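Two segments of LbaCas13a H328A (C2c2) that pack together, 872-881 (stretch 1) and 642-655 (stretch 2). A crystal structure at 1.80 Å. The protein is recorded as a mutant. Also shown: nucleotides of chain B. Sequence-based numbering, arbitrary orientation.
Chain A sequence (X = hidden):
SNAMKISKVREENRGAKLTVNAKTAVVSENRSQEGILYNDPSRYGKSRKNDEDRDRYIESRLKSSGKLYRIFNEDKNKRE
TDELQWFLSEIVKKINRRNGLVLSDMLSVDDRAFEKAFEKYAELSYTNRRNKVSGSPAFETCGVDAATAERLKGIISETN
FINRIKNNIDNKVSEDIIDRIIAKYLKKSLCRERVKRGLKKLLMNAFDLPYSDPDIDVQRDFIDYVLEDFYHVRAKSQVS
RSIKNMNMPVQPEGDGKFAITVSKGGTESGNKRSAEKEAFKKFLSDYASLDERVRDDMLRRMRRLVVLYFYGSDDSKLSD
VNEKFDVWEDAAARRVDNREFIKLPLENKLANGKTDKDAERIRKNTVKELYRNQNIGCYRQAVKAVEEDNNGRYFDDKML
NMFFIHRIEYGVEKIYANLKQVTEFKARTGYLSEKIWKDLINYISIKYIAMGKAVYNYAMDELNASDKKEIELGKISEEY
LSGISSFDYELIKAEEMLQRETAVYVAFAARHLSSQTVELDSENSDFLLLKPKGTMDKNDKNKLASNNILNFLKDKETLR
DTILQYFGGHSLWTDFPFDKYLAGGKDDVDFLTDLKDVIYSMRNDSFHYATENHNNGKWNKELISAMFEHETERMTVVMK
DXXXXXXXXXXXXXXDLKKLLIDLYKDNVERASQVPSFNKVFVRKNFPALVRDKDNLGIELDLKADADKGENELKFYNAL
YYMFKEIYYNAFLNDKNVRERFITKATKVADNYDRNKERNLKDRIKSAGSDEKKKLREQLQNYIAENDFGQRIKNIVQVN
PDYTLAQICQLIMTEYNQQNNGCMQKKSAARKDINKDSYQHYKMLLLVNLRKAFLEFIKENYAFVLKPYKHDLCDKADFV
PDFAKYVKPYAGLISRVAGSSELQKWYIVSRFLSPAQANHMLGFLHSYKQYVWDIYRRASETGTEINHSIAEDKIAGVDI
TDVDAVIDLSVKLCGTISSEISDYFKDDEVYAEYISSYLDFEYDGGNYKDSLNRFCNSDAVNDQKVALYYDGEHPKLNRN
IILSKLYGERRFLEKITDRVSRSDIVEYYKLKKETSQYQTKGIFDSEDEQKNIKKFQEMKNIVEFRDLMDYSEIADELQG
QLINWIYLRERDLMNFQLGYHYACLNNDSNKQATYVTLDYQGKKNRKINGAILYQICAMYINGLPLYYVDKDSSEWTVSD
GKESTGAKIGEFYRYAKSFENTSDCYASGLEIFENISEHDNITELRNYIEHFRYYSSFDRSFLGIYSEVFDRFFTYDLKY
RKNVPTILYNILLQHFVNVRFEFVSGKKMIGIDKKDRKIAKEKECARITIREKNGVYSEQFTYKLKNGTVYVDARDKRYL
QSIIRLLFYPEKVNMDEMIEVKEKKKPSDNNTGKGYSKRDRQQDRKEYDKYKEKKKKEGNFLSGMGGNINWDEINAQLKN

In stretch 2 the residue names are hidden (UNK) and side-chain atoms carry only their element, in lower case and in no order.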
# COMPACT_ATOMS: atom_id res chain seq x y z
N ASP A 872 22.57 13.90 -41.26
CA ASP A 872 23.50 14.34 -40.24
C ASP A 872 22.79 15.18 -39.19
O ASP A 872 21.90 15.97 -39.51
CB ASP A 872 24.64 15.14 -40.87
CG ASP A 872 25.53 14.30 -41.77
OD1 ASP A 872 25.95 13.20 -41.35
OD2 ASP A 872 25.79 14.74 -42.91
N LEU A 873 23.20 15.01 -37.94
CA LEU A 873 22.71 15.86 -36.87
C LEU A 873 23.23 17.28 -37.06
O LEU A 873 24.42 17.49 -37.30
CB LEU A 873 23.16 15.32 -35.51
CG LEU A 873 22.18 14.45 -34.74
CD1 LEU A 873 22.74 14.14 -33.36
CD2 LEU A 873 20.83 15.13 -34.63
N CYS A 874 22.33 18.25 -36.96
CA CYS A 874 22.73 19.64 -36.86
C CYS A 874 23.47 19.87 -35.54
O CYS A 874 23.51 19.01 -34.66
CB CYS A 874 21.51 20.57 -36.96
SG CYS A 874 20.01 19.99 -36.08
N ASP A 875 24.08 21.05 -35.41
CA ASP A 875 24.57 21.45 -34.09
C ASP A 875 23.38 21.62 -33.16
O ASP A 875 22.30 22.04 -33.58
CB ASP A 875 25.37 22.75 -34.19
CG ASP A 875 26.80 22.53 -34.65
OD1 ASP A 875 27.47 21.62 -34.11
OD2 ASP A 875 27.25 23.26 -35.56
N LYS A 876 23.57 21.27 -31.88
CA LYS A 876 22.45 21.30 -30.94
C LYS A 876 21.83 22.69 -30.85
O LYS A 876 20.61 22.83 -30.81
CB LYS A 876 22.91 20.83 -29.56
CG LYS A 876 21.80 20.84 -28.50
CD LYS A 876 22.01 19.75 -27.47
CE LYS A 876 22.10 20.33 -26.07
NZ LYS A 876 22.38 19.27 -25.06
N ALA A 877 22.67 23.73 -30.85
CA ALA A 877 22.15 25.09 -30.78
C ALA A 877 21.43 25.50 -32.05
O ALA A 877 20.68 26.48 -32.03
CB ALA A 877 23.28 26.07 -30.47
N ASP A 878 21.63 24.78 -33.16
CA ASP A 878 20.97 25.07 -34.42
C ASP A 878 19.60 24.41 -34.54
O ASP A 878 18.85 24.75 -35.46
CB ASP A 878 21.84 24.62 -35.60
CG ASP A 878 23.07 25.49 -35.78
OD1 ASP A 878 23.16 26.55 -35.12
OD2 ASP A 878 23.95 25.10 -36.57
N PHE A 879 19.26 23.48 -33.66
CA PHE A 879 18.00 22.75 -33.77
C PHE A 879 16.88 23.58 -33.18
O PHE A 879 16.84 23.82 -31.97
CB PHE A 879 18.10 21.39 -33.09
CG PHE A 879 16.79 20.65 -33.02
CD1 PHE A 879 16.15 20.25 -34.17
CD2 PHE A 879 16.20 20.38 -31.79
CE1 PHE A 879 14.94 19.58 -34.12
CE2 PHE A 879 15.00 19.72 -31.73
CZ PHE A 879 14.37 19.31 -32.89
N VAL A 880 15.97 24.04 -34.04
CA VAL A 880 14.79 24.84 -33.70
C VAL A 880 15.14 25.86 -32.62
O VAL A 880 14.54 25.86 -31.54
CB VAL A 880 13.63 23.93 -33.26
CG1 VAL A 880 12.31 24.70 -33.28
CG2 VAL A 880 13.54 22.74 -34.17
N PRO A 881 16.10 26.76 -32.86
CA PRO A 881 16.43 27.76 -31.83
C PRO A 881 15.32 28.78 -31.61
O PRO A 881 15.35 29.49 -30.60
CB PRO A 881 17.70 28.42 -32.39
CG PRO A 881 17.53 28.33 -33.87
CD PRO A 881 16.80 27.03 -34.13
N UNK A 642 15.53 17.43 -25.64
CA UNK A 642 15.27 15.99 -25.56
C UNK A 642 14.94 15.39 -26.91
O UNK A 642 15.26 14.22 -27.17
c UNK A 642 13.33 15.77 -22.21
c UNK A 642 14.43 16.17 -23.17
c UNK A 642 14.13 15.70 -24.57
c UNK A 642 13.49 14.31 -21.82
n UNK A 642 12.55 13.95 -20.71
N UNK A 643 14.27 16.15 -27.79
CA UNK A 643 14.14 15.71 -29.18
C UNK A 643 15.51 15.51 -29.80
O UNK A 643 15.80 14.47 -30.41
c UNK A 643 11.85 16.45 -30.03
c UNK A 643 9.82 15.68 -28.97
c UNK A 643 11.12 16.73 -31.18
c UNK A 643 9.10 15.96 -30.12
c UNK A 643 9.76 16.47 -31.24
c UNK A 643 13.33 16.73 -29.98
c UNK A 643 11.18 15.93 -28.93
N UNK A 644 16.39 16.50 -29.63
CA UNK A 644 17.73 16.43 -30.22
C UNK A 644 18.52 15.27 -29.63
O UNK A 644 19.10 14.46 -30.36
c UNK A 644 18.46 17.75 -29.98
c UNK A 644 20.06 18.17 -31.90
o UNK A 644 23.66 17.80 -32.25
c UNK A 644 22.22 17.37 -30.38
c UNK A 644 22.40 17.79 -31.69
c UNK A 644 20.95 17.37 -29.84
c UNK A 644 19.85 17.76 -30.58
c UNK A 644 21.32 18.19 -32.45
N UNK A 645 18.57 15.18 -28.30
CA UNK A 645 19.37 14.15 -27.66
C UNK A 645 18.84 12.75 -27.93
O UNK A 645 19.60 11.79 -27.83
c UNK A 645 19.45 14.40 -26.15
o UNK A 645 20.16 15.59 -25.86
N UNK A 646 17.55 12.62 -28.23
CA UNK A 646 16.97 11.34 -28.60
C UNK A 646 17.12 11.05 -30.09
O UNK A 646 16.58 10.05 -30.57
n UNK A 646 15.07 11.79 -25.87
c UNK A 646 15.30 10.83 -26.75
c UNK A 646 15.49 11.27 -28.20
o UNK A 646 15.37 9.64 -26.43
N UNK A 647 17.83 11.93 -30.82
CA UNK A 647 18.22 11.75 -32.21
C UNK A 647 17.07 11.91 -33.19
O UNK A 647 17.17 11.44 -34.33
o UNK A 647 21.04 11.11 -31.70
c UNK A 647 20.16 10.26 -31.62
c UNK A 647 18.90 10.39 -32.43
n UNK A 647 20.25 9.20 -30.81
N UNK A 648 15.99 12.58 -32.80
CA UNK A 648 14.90 12.79 -33.74
C UNK A 648 15.32 13.61 -34.96
O UNK A 648 14.85 13.30 -36.06
c UNK A 648 13.31 11.87 -31.09
c UNK A 648 13.70 13.44 -33.03
c UNK A 648 12.71 12.50 -32.34
c UNK A 648 12.19 11.44 -33.30
N UNK A 649 16.16 14.65 -34.84
CA UNK A 649 16.59 15.36 -36.05
C UNK A 649 17.58 14.57 -36.90
O UNK A 649 18.00 15.08 -37.94
c UNK A 649 17.52 16.38 -34.10
c UNK A 649 16.54 15.38 -33.62
c UNK A 649 17.22 16.64 -35.51
N UNK A 650 17.96 13.37 -36.48
CA UNK A 650 18.72 12.48 -37.34
C UNK A 650 17.84 11.80 -38.37
O UNK A 650 18.35 11.29 -39.38
c UNK A 650 19.44 11.43 -36.49
c UNK A 650 20.35 10.47 -37.24
s UNK A 650 21.28 9.44 -36.08
c UNK A 650 22.08 10.70 -35.10
N UNK A 651 16.52 11.79 -38.16
CA UNK A 651 15.62 11.04 -39.02
C UNK A 651 14.45 11.85 -39.55
O UNK A 651 13.76 11.36 -40.46
c UNK A 651 16.77 7.97 -38.62
c UNK A 651 17.80 7.15 -38.18
c UNK A 651 15.09 9.80 -38.27
c UNK A 651 18.27 7.26 -36.89
c UNK A 651 16.68 9.02 -36.48
c UNK A 651 16.19 8.90 -37.77
c UNK A 651 17.71 8.20 -36.04
N UNK A 652 14.22 13.06 -39.06
CA UNK A 652 13.11 13.87 -39.53
C UNK A 652 13.57 15.31 -39.71
O UNK A 652 14.58 15.74 -39.14
c UNK A 652 11.38 12.37 -38.44
c UNK A 652 10.54 11.83 -39.41
c UNK A 652 11.25 10.27 -37.24
c UNK A 652 11.91 13.78 -38.57
c UNK A 652 10.06 10.53 -39.30
o UNK A 652 9.95 8.48 -38.09
c UNK A 652 11.72 11.57 -37.35
c UNK A 652 10.42 9.76 -38.21
N UNK A 653 12.81 16.05 -40.52
CA UNK A 653 13.14 17.44 -40.79
C UNK A 653 12.87 18.31 -39.56
O UNK A 653 11.84 18.16 -38.89
c UNK A 653 12.55 17.12 -43.25
c UNK A 653 12.04 17.85 -44.49
n UNK A 653 10.02 18.43 -45.84
c UNK A 653 10.53 17.75 -44.61
c UNK A 653 12.33 17.94 -41.98
N UNK A 654 13.79 19.24 -39.29
CA UNK A 654 13.63 20.15 -38.15
C UNK A 654 12.25 20.82 -38.17
O UNK A 654 11.60 20.94 -37.13
c UNK A 654 16.10 20.62 -37.75
c UNK A 654 14.74 21.20 -38.15
n UNK A 654 17.08 21.50 -37.56
o UNK A 654 16.27 19.41 -37.62
N UNK A 655 11.78 21.23 -39.35
CA UNK A 655 10.51 21.95 -39.45
C UNK A 655 9.33 21.07 -39.04
O UNK A 655 8.40 21.55 -38.37
c UNK A 655 11.05 23.78 -41.11
o UNK A 655 11.46 24.43 -40.12
c UNK A 655 10.32 22.48 -40.87
o UNK A 655 11.22 24.14 -42.29
P U B 37 16.30 5.00 -21.00
OP1 U B 37 15.24 4.31 -20.20
OP2 U B 37 17.70 4.48 -21.06
O5' U B 37 15.73 5.03 -22.48
C5' U B 37 16.31 5.84 -23.47
C4' U B 37 16.98 5.10 -24.61
O4' U B 37 17.30 6.13 -25.57
C3' U B 37 18.33 4.47 -24.26
O3' U B 37 18.76 3.64 -25.36
C2' U B 37 19.20 5.71 -24.22
O2' U B 37 20.59 5.49 -24.28
C1' U B 37 18.67 6.50 -25.43
N1 U B 37 18.68 7.95 -25.22
C2 U B 37 19.30 8.73 -26.18
O2 U B 37 19.84 8.25 -27.16
N3 U B 37 19.26 10.08 -25.91
C4 U B 37 18.67 10.69 -24.82
O4 U B 37 18.71 11.92 -24.70
C5 U B 37 18.04 9.81 -23.89
C6 U B 37 18.07 8.51 -24.12
P A B 36 12.11 10.39 -20.16
OP1 A B 36 12.77 11.38 -21.04
OP2 A B 36 10.75 9.89 -20.47
O5' A B 36 13.03 9.11 -20.02
C5' A B 36 13.32 8.30 -21.15
C4' A B 36 14.78 7.97 -21.21
O4' A B 36 15.57 9.19 -21.34
C3' A B 36 15.34 7.25 -20.00
O3' A B 36 16.46 6.52 -20.49
C2' A B 36 15.83 8.42 -19.14
O2' A B 36 16.76 8.08 -18.14
C1' A B 36 16.42 9.33 -20.21
N9 A B 36 16.47 10.76 -19.92
C8 A B 36 15.54 11.56 -19.31
N7 A B 36 15.88 12.83 -19.30
C5 A B 36 17.10 12.86 -19.98
C6 A B 36 17.99 13.90 -20.31
N6 A B 36 17.77 15.18 -19.99
N1 A B 36 19.11 13.58 -20.99
C2 A B 36 19.33 12.30 -21.31
N3 A B 36 18.57 11.24 -21.06
C4 A B 36 17.46 11.59 -20.38
O HOH W 1 19.61 17.56 -38.47

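Position 642 has four carbons in a row ending in a nitrogen. It touches nothing on stretch 1. This is Lys-642, and its NZ donates a hydrogen bond to OP1 of A36 in chain B at 2.6 Å.

Position 643 carries one carbon and then a ring of six carbons with no heteroatom. Its CB lies 3.8 Å from CE2 of Phe-879, and the ring itself leads away. It is Phe-643.

Position 644 has one carbon and a six-carbon ring bearing one oxygen. That oxygen lies 2.7 Å from O of Cys-874. A phenol fits, so this is Tyr-644. OH donates the hydrogen bond to that carbonyl. CA of Lys-876 sits over one ring face, 3.8 Å from the centroid, a CH-pi contact.

Position 645 has one carbon and one oxygen. The pattern alone gives Ser-645. Its backbone O accepts a 2.6 Å hydrogen bond from N3 of U37 in chain B.

Position 646 has two carbons, the second carrying one oxygen and one nitrogen. It is out of reach of stretch 1. This is Asn-646. Its ND2 turns back to O of Lys-642, 2.8 Å away, in a hydrogen bond.

Position 647 repeats that pattern, and its oxygen lies 3.9 Å from CD1 of Leu-873. It is Asn-647. Its positive phi (73°) belongs to a Schellman motif that turns the chain out of the helix.

Position 648 has four carbons, forked at the second. It makes no contact with stretch 1. It is Leu-648.

Position 649 has three carbons that close a ring onto the backbone N, which only proline does. Pro-649 places CG 3.6 Å from CD2 of Leu-873. The same CG lies over a face of the Phe-879 ring, 4.2 Å from its centroid, a second CH-pi contact.

Position 650 is an unbranched run of two carbons, a sulfur and a carbon. This is Met-650. Its CE meets CG of Leu-873 at 3.8 Å.

Position 651 has one carbon and a plain six-carbon ring, hence Phe-651. Position 652 has the same ring with an oxygen, hence Tyr-652. Both are buried, but neither reaches stretch 1.

Position 653 has four carbons in a row ending in nitrogen. It is Lys-653, exposed, at the N-cap position of the next helix.

Position 654 has two carbons, the second with one oxygen and one nitrogen. It is Asn-654. ND2 donates a weak hydrogen bond to SG of Cys-874 at 3.6 Å. OD1 lies 3.6 Å from CD1 of Phe-879, at the ring edge.

Position 655 has two carbons, the second with two oxygens. It is Asp-655, with no contact to stretch 1.

The contact buries 697 Å². Phe-879 and Leu-873 both pack against Tyr-644 and Pro-649, while the tyrosine hydroxyl ties down the Cys-874 carbonyl. Water 1 adds a bridge: it lies 3.0 Å from O of Asp-872 and 3.0 Å from O of Pro-649, in hydrogen-bonding position to both.

Stretch 2 642-655: KFYSNNLPMFYKND
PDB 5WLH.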